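Local atomic coordinates of UTP-glucose-1-phosphate uridylyltransferase 2 (Trypanosoma brucei, PDB entry 3GUE), a protein that probably catalyses the reaction of UTP with alpha-D-glucose 1-phosphate to give UDP-glucose and diphosphate, and binds UDP-glucose. Residues 67-72 with 228-233; 211-216 with 309-314; 236-241 with 361-366. All blocks are in the same frame, centred on the assembly; numbering follows the deposited sequence.

Contact 1. Residues 67-72 with 228-233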
loop_
_atom_site.group_PDB
_atom_site.type_symbol
_atom_site.label_atom_id
_atom_site.label_comp_id
_atom_site.label_asym_id
_atom_site.label_seq_id
_atom_site.Cartn_x
_atom_site.Cartn_y
_atom_site.Cartn_z
ATOM N N LYS A 67 1.859 30.323 1.601
ATOM C CA LYS A 67 2.491 30.521 2.907
ATOM C C LYS A 67 1.413 30.626 4.006
ATOM O O LYS A 67 0.260 30.979 3.727
ATOM C CB LYS A 67 3.365 31.776 2.917
ATOM C CG LYS A 67 4.642 31.683 2.049
ATOM C CD LYS A 67 5.518 32.917 2.172
ATOM C CE LYS A 67 5.048 34.057 1.266
ATOM N NZ LYS A 67 5.983 35.233 1.289
ATOM N N GLY A 68 1.802 30.328 5.247
ATOM C CA GLY A 68 0.891 30.423 6.388
ATOM C C GLY A 68 0.173 29.102 6.555
ATOM O O GLY A 68 0.056 28.335 5.588
ATOM N N GLU A 69 -0.242 28.795 7.789
ATOM C CA GLU A 69 -1.057 27.599 8.051
ATOM C C GLU A 69 -2.272 27.952 8.891
ATOM O O GLU A 69 -2.223 28.848 9.718
ATOM C CB GLU A 69 -0.263 26.512 8.759
ATOM C CG GLU A 69 0.857 25.934 7.916
ATOM C CD GLU A 69 1.831 25.146 8.741
ATOM O OE1 GLU A 69 1.858 25.365 9.961
ATOM O OE2 GLU A 69 2.584 24.321 8.175
ATOM N N ASN A 70 -3.348 27.222 8.662
ATOM C CA ASN A 70 -4.536 27.338 9.459
ATOM C C ASN A 70 -4.461 26.238 10.498
ATOM O O ASN A 70 -4.942 25.127 10.232
ATOM C CB ASN A 70 -5.781 27.148 8.576
ATOM C CG ASN A 70 -7.080 27.551 9.285
ATOM O OD1 ASN A 70 -7.091 27.796 10.491
ATOM N ND2 ASN A 70 -8.187 27.608 8.525
ATOM N N THR A 71 -3.866 26.550 11.665
ATOM C CA THR A 71 -3.708 25.568 12.774
ATOM C C THR A 71 -5.060 25.015 13.256
ATOM O O THR A 71 -5.136 23.881 13.694
ATOM C CB THR A 71 -2.885 26.135 13.960
ATOM O OG1 THR A 71 -1.722 26.790 13.448
ATOM C CG2 THR A 71 -2.422 25.017 14.910
ATOM N N ALA A 72 -6.122 25.812 13.134
ATOM C CA ALA A 72 -7.488 25.343 13.397
ATOM C C ALA A 72 -7.873 24.059 12.638
ATOM O O ALA A 72 -8.569 23.196 13.199
ATOM C CB ALA A 72 -8.494 26.459 13.143
ATOM N N ASP A 228 0.794 17.309 5.548
ATOM C CA ASP A 228 1.152 18.668 5.079
ATOM C C ASP A 228 0.003 19.580 5.433
ATOM O O ASP A 228 -1.060 19.499 4.813
ATOM C CB ASP A 228 1.364 18.674 3.561
ATOM C CG ASP A 228 1.875 20.023 3.018
ATOM O OD1 ASP A 228 1.702 21.108 3.626
ATOM O OD2 ASP A 228 2.470 19.986 1.926
ATOM N N VAL A 229 0.175 20.424 6.446
ATOM C CA VAL A 229 -0.909 21.348 6.798
ATOM C C VAL A 229 -1.278 22.320 5.629
ATOM O O VAL A 229 -2.446 22.681 5.481
ATOM C CB VAL A 229 -0.669 22.071 8.152
ATOM C CG1 VAL A 229 -1.889 22.926 8.544
ATOM C CG2 VAL A 229 -0.349 21.058 9.258
ATOM N N ARG A 230 -0.312 22.675 4.774
ATOM C CA ARG A 230 -0.588 23.559 3.605
ATOM C C ARG A 230 -1.449 22.873 2.502
ATOM O O ARG A 230 -2.176 23.542 1.765
ATOM C CB ARG A 230 0.710 24.175 3.023
ATOM C CG ARG A 230 1.551 24.965 4.053
ATOM C CD ARG A 230 2.671 25.824 3.402
ATOM N NE ARG A 230 3.845 25.023 3.049
ATOM C CZ ARG A 230 5.059 25.150 3.593
ATOM N NH1 ARG A 230 5.303 26.074 4.532
ATOM N NH2 ARG A 230 6.044 24.342 3.192
ATOM N N LEU A 231 -1.375 21.551 2.424
ATOM C CA LEU A 231 -2.225 20.768 1.532
ATOM C C LEU A 231 -3.577 20.548 2.181
ATOM O O LEU A 231 -4.632 20.581 1.530
ATOM C CB LEU A 231 -1.594 19.428 1.239
ATOM C CG LEU A 231 -2.270 18.560 0.170
ATOM C CD1 LEU A 231 -2.533 19.312 -1.175
ATOM C CD2 LEU A 231 -1.422 17.316 -0.049
ATOM N N LEU A 232 -3.549 20.304 3.469
ATOM C CA LEU A 232 -4.788 20.336 4.216
ATOM C C LEU A 232 -5.537 21.641 3.980
ATOM O O LEU A 232 -6.740 21.621 3.708
ATOM C CB LEU A 232 -4.536 20.104 5.699
ATOM C CG LEU A 232 -5.773 20.136 6.601
ATOM C CD1 LEU A 232 -6.912 19.259 5.975
ATOM C CD2 LEU A 232 -5.364 19.643 7.959
ATOM N N ASP A 233 -4.825 22.765 4.090
ATOM C CA ASP A 233 -5.392 24.116 3.911
ATOM C C ASP A 233 -6.075 24.207 2.545
ATOM O O ASP A 233 -7.201 24.666 2.444
ATOM C CB ASP A 233 -4.293 25.194 3.987
ATOM C CG ASP A 233 -3.818 25.495 5.402
ATOM O OD1 ASP A 233 -4.444 25.069 6.389
ATOM O OD2 ASP A 233 -2.806 26.214 5.523
HETATM O O HOH W 1 -1.927 27.577 3.661
#
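Asp228 opens helix 229-237 as its N-cap: with CG anti to the backbone N (chi1 -174°), its OD1 turns back to accept weak bonds from the N-H groups of Arg230 and Leu231. The other oxygen, OD2, is held by a salt bridge to Arg371. Val229, the next residue, points at the loop and sets its CG1 against Glu69, whose CB lies 3.9 Å from that methyl; the two side chains cross at about a right angle. Here the first turn of a helix is covered by the irregular chain between helices 61-64 and 71-74, about 26 Å from the centre of the chain (centre to centre) and away from the substrate site. Arg230 lays its CG 4.0 Å from CG of Glu69, while Arg230 NH1 is 4.9 Å from Glu69 OE2; each has a long, weak ion pair elsewhere, Glu69 with Arg122 and Arg230 with Glu65. One turn on from Val229, Asp233 is directed at the loop, and its carboxylate meets the backbone there. Asn70 N meets OD1 and OD2 of Asp233 at 3.3 Å each, a weak, forked hydrogen bond. A water donates to Asp233 OD2 at 2.5 Å and to Gly68 O at 2.9 Å, tying the carboxylate to a second point of the loop.

Contact 2. Residues 211-216 with 309-314; sequences GYRYMF and NLMELK
Leu310, the residue most buried by this contact, is held at both its backbone and its side chain. Its N-H, at the first turn of helix 310-319, donates to Arg213 O across 2.7 Å in an almost straight bond (172° at the hydrogen), approaching from above the carbonyl plane. From there the side chain, with CG anti to its own carbonyl carbon, reaches over the peptide after Arg213, and its CD2 meets Met215 CB at 3.7 Å, the two side chains crossing at about a right angle. Leu204 and Leu208 of helix 203-209 also touch Leu310. Arg213 bends at chi2 (-66°) and runs alongside Met311 in the same direction: its CD lies 3.9 Å from Met311 CB, and Met311 CE sits over one face of the guanidinium, offset toward the rim. Arg213 NH1 donates to Tyr212 O at 3.0 Å and also to Leu208 O. Strand 300-309 passes straight into helix 310-319 here, in the central mixed sheet of a GT-A type fold; Asn309, an antiparallel non-hydrogen-bonded partner of Tyr214, ends the strand and is the helix N-cap. Its CG is anti to the backbone N, so that OD1 accepts from Glu312 N at 2.9 Å, while ND2, hydrogen-bonded to a glycerol probably from the crystallisation liquor, comes obliquely to the Tyr214 ring, 3.3 Å from CZ. Tyr214 OH is hydrogen-bonded to His236 ND1.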
loop_
_atom_site.group_PDB
_atom_site.type_symbol
_atom_site.label_atom_id
_atom_site.label_comp_id
_atom_site.label_asym_id
_atom_site.label_seq_id
_atom_site.Cartn_x
_atom_site.Cartn_y
_atom_site.Cartn_z
ATOM N N GLY A 211 -14.921 16.577 17.209
ATOM C CA GLY A 211 -14.716 17.772 16.403
ATOM C C GLY A 211 -13.726 17.555 15.271
ATOM O O GLY A 211 -13.432 18.489 14.521
ATOM N N TYR A 212 -13.203 16.331 15.156
ATOM C CA TYR A 212 -12.319 15.992 14.032
ATOM C C TYR A 212 -13.122 15.915 12.719
ATOM O O TYR A 212 -14.250 15.417 12.717
ATOM C CB TYR A 212 -11.509 14.715 14.321
ATOM C CG TYR A 212 -10.643 14.835 15.559
ATOM C CD1 TYR A 212 -9.511 15.661 15.559
ATOM C CD2 TYR A 212 -10.991 14.180 16.766
ATOM C CE1 TYR A 212 -8.720 15.799 16.692
ATOM C CE2 TYR A 212 -10.196 14.321 17.918
ATOM C CZ TYR A 212 -9.060 15.123 17.868
ATOM O OH TYR A 212 -8.243 15.280 18.970
ATOM N N ARG A 213 -12.546 16.436 11.626
ATOM C CA ARG A 213 -13.210 16.516 10.331
ATOM C C ARG A 213 -12.343 15.987 9.187
ATOM O O ARG A 213 -12.834 15.827 8.080
ATOM C CB ARG A 213 -13.582 17.977 9.994
ATOM C CG ARG A 213 -14.690 18.595 10.818
ATOM C CD ARG A 213 -16.048 17.893 10.562
ATOM N NE ARG A 213 -17.094 18.471 11.418
ATOM C CZ ARG A 213 -17.413 18.018 12.627
ATOM N NH1 ARG A 213 -16.772 16.989 13.138
ATOM N NH2 ARG A 213 -18.372 18.592 13.330
ATOM N N TYR A 214 -11.051 15.777 9.436
ATOM C CA TYR A 214 -10.119 15.365 8.385
ATOM C C TYR A 214 -9.228 14.213 8.814
ATOM O O TYR A 214 -8.772 14.146 9.975
ATOM C CB TYR A 214 -9.260 16.557 7.944
ATOM C CG TYR A 214 -10.045 17.609 7.210
ATOM C CD1 TYR A 214 -10.389 17.435 5.882
ATOM C CD2 TYR A 214 -10.482 18.774 7.859
ATOM C CE1 TYR A 214 -11.132 18.430 5.172
ATOM C CE2 TYR A 214 -11.220 19.746 7.172
ATOM C CZ TYR A 214 -11.527 19.574 5.827
ATOM O OH TYR A 214 -12.279 20.536 5.144
ATOM N N MET A 215 -8.973 13.318 7.868
ATOM C CA MET A 215 -8.130 12.181 8.112
ATOM C C MET A 215 -7.089 12.039 7.017
ATOM O O MET A 215 -7.424 11.985 5.848
ATOM C CB MET A 215 -8.950 10.892 8.205
ATOM C CG MET A 215 -8.093 9.647 8.306
ATOM S SD MET A 215 -9.094 8.192 8.657
ATOM C CE MET A 215 -9.695 8.577 10.299
ATOM N N PHE A 216 -5.832 11.962 7.437
ATOM C CA PHE A 216 -4.736 11.610 6.554
ATOM C C PHE A 216 -4.389 10.114 6.661
ATOM O O PHE A 216 -4.030 9.605 7.746
ATOM C CB PHE A 216 -3.520 12.523 6.809
ATOM C CG PHE A 216 -2.320 12.180 5.949
ATOM C CD1 PHE A 216 -2.362 12.374 4.574
ATOM C CD2 PHE A 216 -1.159 11.675 6.525
ATOM C CE1 PHE A 216 -1.295 12.044 3.768
ATOM C CE2 PHE A 216 -0.039 11.337 5.713
ATOM C CZ PHE A 216 -0.120 11.528 4.342
ATOM N N ASN A 309 -12.269 14.096 4.055
ATOM C CA ASN A 309 -13.134 14.854 4.933
ATOM C C ASN A 309 -14.130 13.857 5.541
ATOM O O ASN A 309 -14.881 13.158 4.821
ATOM C CB ASN A 309 -13.842 15.999 4.173
ATOM C CG ASN A 309 -14.762 16.846 5.081
ATOM O OD1 ASN A 309 -15.693 16.338 5.667
ATOM N ND2 ASN A 309 -14.469 18.120 5.206
ATOM N N LEU A 310 -14.112 13.801 6.868
ATOM C CA LEU A 310 -14.808 12.789 7.635
ATOM C C LEU A 310 -16.334 13.012 7.654
ATOM O O LEU A 310 -17.095 12.056 7.605
ATOM C CB LEU A 310 -14.215 12.725 9.046
ATOM C CG LEU A 310 -12.763 12.247 9.160
ATOM C CD1 LEU A 310 -12.327 12.294 10.615
ATOM C CD2 LEU A 310 -12.642 10.821 8.606
ATOM N N MET A 311 -16.751 14.273 7.699
ATOM C CA MET A 311 -18.159 14.650 7.629
ATOM C C MET A 311 -18.741 14.340 6.244
ATOM O O MET A 311 -19.864 13.847 6.151
ATOM C CB MET A 311 -18.330 16.136 7.985
ATOM C CG MET A 311 -19.799 16.622 8.165
ATOM S SD MET A 311 -20.711 15.744 9.439
ATOM C CE MET A 311 -20.939 16.994 10.692
ATOM N N GLU A 312 -17.995 14.647 5.180
ATOM C CA GLU A 312 -18.413 14.219 3.834
ATOM C C GLU A 312 -18.548 12.687 3.754
ATOM O O GLU A 312 -19.530 12.170 3.218
ATOM C CB GLU A 312 -17.478 14.728 2.734
ATOM C CG GLU A 312 -17.515 16.247 2.502
ATOM C CD GLU A 312 -18.925 16.799 2.297
ATOM O OE1 GLU A 312 -19.752 16.115 1.650
ATOM O OE2 GLU A 312 -19.201 17.916 2.788
ATOM N N LEU A 313 -17.564 11.963 4.284
ATOM C CA LEU A 313 -17.701 10.504 4.372
ATOM C C LEU A 313 -18.951 10.101 5.127
ATOM O O LEU A 313 -19.689 9.212 4.687
ATOM C CB LEU A 313 -16.471 9.849 5.000
ATOM C CG LEU A 313 -16.557 8.338 5.135
ATOM C CD1 LEU A 313 -16.389 7.628 3.777
ATOM C CD2 LEU A 313 -15.581 7.773 6.207
ATOM N N LYS A 314 -19.207 10.762 6.250
ATOM C CA LYS A 314 -20.355 10.429 7.068
ATOM C C LYS A 314 -21.642 10.594 6.266
ATOM O O LYS A 314 -22.492 9.697 6.252
ATOM C CB LYS A 314 -20.386 11.307 8.325
ATOM C CG LYS A 314 -21.669 11.219 9.127
ATOM C CD LYS A 314 -21.755 9.961 9.986
ATOM C CE LYS A 314 -23.150 9.846 10.623
ATOM N NZ LYS A 314 -23.591 11.171 11.200
#

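Contact 3. Residues 236-241 with 361-366; sequences HEKQLG and RSEAVV
Hydrogen bonds to backbone carbonyls lead this contact. Arg361, bent at chi3 (61°), brings its guanidinium side-on to the end of helix 229-237, and two of its nitrogens donate to one carbonyl oxygen. Arg361 NH2 is 2.8 Å from Lys238 O, and Arg361 NE is 3.0 Å from Lys238 O. The oxygen lies near the guanidinium plane, and both nitrogens lie in its carbonyl plane, so the doubled grip fixes how the flat group is turned. Gln239 O also sits at the guanidinium edge. A backbone bond runs the other way, Gly241 N donating to Arg361 O at 2.7 Å, again in the carbonyl plane. The helix ends here in a Schellman motif, Gln239 being the first residue to leave helical geometry, with positive phi (48°); the chain then turns into strand 242-248, next to strand 362-366, one of the two edge strands of the central mixed sheet. The C-terminal end of a helix tends to be partly negative, which the arginine just beyond it would probably offset. The charged pair is Lys238 with Glu363. Lys238 folds at chi2, chi3 and chi4, curling its NZ round to Glu363 OE2 at 2.9 Å, on the syn lone pair, in a salt bridge between side chains that cross at about a right angle. Tyr234 OH is hydrogen-bonded to both Lys238 NZ and Glu363 OE1, so a single hydroxyl joins the two ends of the pair. Apolar packing comes from Leu240, whose two methyls lie against the Glu363 stem: CD1 is 3.7 Å from Glu363 CB, and CD2 is 3.8 Å from Glu363 CG.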
loop_
_atom_site.group_PDB
_atom_site.type_symbol
_atom_site.label_atom_id
_atom_site.label_comp_id
_atom_site.label_asym_id
_atom_site.label_seq_id
_atom_site.Cartn_x
_atom_site.Cartn_y
_atom_site.Cartn_z
ATOM N N HIS A 236 -9.373 21.984 2.173
ATOM C CA HIS A 236 -10.430 22.740 2.845
ATOM C C HIS A 236 -10.956 23.988 2.066
ATOM O O HIS A 236 -12.171 24.223 1.983
ATOM C CB HIS A 236 -9.906 23.133 4.229
ATOM C CG HIS A 236 -10.882 23.910 5.045
ATOM N ND1 HIS A 236 -11.975 23.329 5.658
ATOM C CD2 HIS A 236 -10.925 25.219 5.365
ATOM C CE1 HIS A 236 -12.655 24.255 6.308
ATOM N NE2 HIS A 236 -12.037 25.411 6.144
ATOM N N GLU A 237 -10.041 24.771 1.504
ATOM C CA GLU A 237 -10.380 25.986 0.747
ATOM C C GLU A 237 -11.178 25.672 -0.506
ATOM O O GLU A 237 -12.065 26.428 -0.871
ATOM C CB GLU A 237 -9.114 26.737 0.315
ATOM C CG GLU A 237 -8.455 27.604 1.361
ATOM C CD GLU A 237 -6.938 27.541 1.247
ATOM O OE1 GLU A 237 -6.435 27.238 0.128
ATOM O OE2 GLU A 237 -6.257 27.764 2.284
ATOM N N LYS A 238 -10.821 24.576 -1.177
ATOM C CA LYS A 238 -11.575 24.060 -2.332
ATOM C C LYS A 238 -12.769 23.175 -1.926
ATOM O O LYS A 238 -13.438 22.585 -2.800
ATOM C CB LYS A 238 -10.632 23.271 -3.270
ATOM C CG LYS A 238 -9.451 24.099 -3.831
ATOM C CD LYS A 238 -9.879 25.235 -4.792
ATOM C CE LYS A 238 -10.328 24.708 -6.166
ATOM N NZ LYS A 238 -9.354 23.804 -6.858
ATOM N N GLN A 239 -13.014 23.067 -0.610
ATOM C CA GLN A 239 -14.115 22.262 -0.031
ATOM C C GLN A 239 -14.168 20.843 -0.625
ATOM O O GLN A 239 -15.240 20.360 -1.048
ATOM C CB GLN A 239 -15.483 22.950 -0.213
ATOM C CG GLN A 239 -15.707 24.329 0.470
ATOM C CD GLN A 239 -16.719 25.194 -0.307
ATOM O OE1 GLN A 239 -16.623 25.341 -1.536
ATOM N NE2 GLN A 239 -17.683 25.767 0.404
ATOM N N LEU A 240 -13.010 20.181 -0.653
ATOM C CA LEU A 240 -12.874 18.830 -1.214
ATOM C C LEU A 240 -13.239 17.783 -0.181
ATOM O O LEU A 240 -12.936 17.973 1.005
ATOM C CB LEU A 240 -11.423 18.561 -1.633
ATOM C CG LEU A 240 -10.686 19.461 -2.621
ATOM C CD1 LEU A 240 -9.373 18.800 -2.978
ATOM C CD2 LEU A 240 -11.546 19.692 -3.840
ATOM N N GLY A 241 -13.881 16.695 -0.631
ATOM C CA GLY A 241 -14.139 15.538 0.214
ATOM C C GLY A 241 -12.978 14.556 0.236
ATOM O O GLY A 241 -12.807 13.775 1.177
ATOM N N ARG A 361 -16.743 16.139 -4.303
ATOM C CA ARG A 361 -15.654 17.005 -4.746
ATOM C C ARG A 361 -14.322 16.334 -4.422
ATOM O O ARG A 361 -13.937 16.215 -3.246
ATOM C CB ARG A 361 -15.760 18.367 -4.073
ATOM C CG ARG A 361 -17.029 19.136 -4.380
ATOM C CD ARG A 361 -17.068 20.421 -3.580
ATOM N NE ARG A 361 -15.917 21.253 -3.944
ATOM C CZ ARG A 361 -15.913 22.068 -4.993
ATOM N NH1 ARG A 361 -17.013 22.167 -5.747
ATOM N NH2 ARG A 361 -14.830 22.779 -5.278
ATOM N N SER A 362 -13.632 15.880 -5.466
ATOM C CA SER A 362 -12.406 15.148 -5.286
ATOM C C SER A 362 -11.333 15.679 -6.235
ATOM O O SER A 362 -11.643 16.240 -7.282
ATOM C CB SER A 362 -12.639 13.636 -5.435
ATOM O OG SER A 362 -12.720 13.261 -6.787
ATOM N N GLU A 363 -10.072 15.527 -5.858
ATOM C CA GLU A 363 -8.970 16.007 -6.673
ATOM C C GLU A 363 -7.748 15.121 -6.479
ATOM O O GLU A 363 -7.596 14.464 -5.435
ATOM C CB GLU A 363 -8.623 17.451 -6.297
ATOM C CG GLU A 363 -9.589 18.534 -6.859
ATOM C CD GLU A 363 -9.017 19.949 -6.825
ATOM O OE1 GLU A 363 -7.821 20.102 -6.545
ATOM O OE2 GLU A 363 -9.767 20.911 -7.090
ATOM N N ALA A 364 -6.885 15.104 -7.491
ATOM C CA ALA A 364 -5.563 14.530 -7.367
ATOM C C ALA A 364 -4.534 15.645 -7.624
ATOM O O ALA A 364 -4.719 16.481 -8.521
ATOM C CB ALA A 364 -5.396 13.409 -8.356
ATOM N N VAL A 365 -3.453 15.655 -6.845
ATOM C CA VAL A 365 -2.375 16.659 -6.986
ATOM C C VAL A 365 -1.015 15.986 -7.082
ATOM O O VAL A 365 -0.742 15.033 -6.334
ATOM C CB VAL A 365 -2.361 17.609 -5.752
ATOM C CG1 VAL A 365 -1.325 18.780 -5.917
ATOM C CG2 VAL A 365 -3.743 18.122 -5.456
ATOM N N VAL A 366 -0.135 16.479 -7.958
ATOM C CA VAL A 366 1.217 15.898 -8.037
ATOM C C VAL A 366 2.138 16.390 -6.918
ATOM O O VAL A 366 2.321 17.596 -6.747
ATOM C CB VAL A 366 1.909 16.092 -9.425
ATOM C CG1 VAL A 366 3.154 15.209 -9.495
ATOM C CG2 VAL A 366 0.965 15.749 -10.557
#

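How the contacts relate
Helix 229-237 ties the three contacts together. Contact 1 covers its start, contact 3 forms at its end, and contact 2 lies beside it, at strand 214-219, which precedes it in the chain. Centres are 13 to 16 Å apart. Contacts 1 and 3 follow in series, whereas contact 2 crosses both along the sequence. Leu232 CD1 packs on Tyr214 CG at 3.7 Å, linking contacts 1 and 2. Contacts 2 and 3 meet through the probable hydrogen bond of Asn309 N with Gly241 O, at 2.9 Å, and both reach the central mixed sheet. Segments distant in sequence thus converge on one side of the nucleotidyltransferase domain, joining a helix to the sheet.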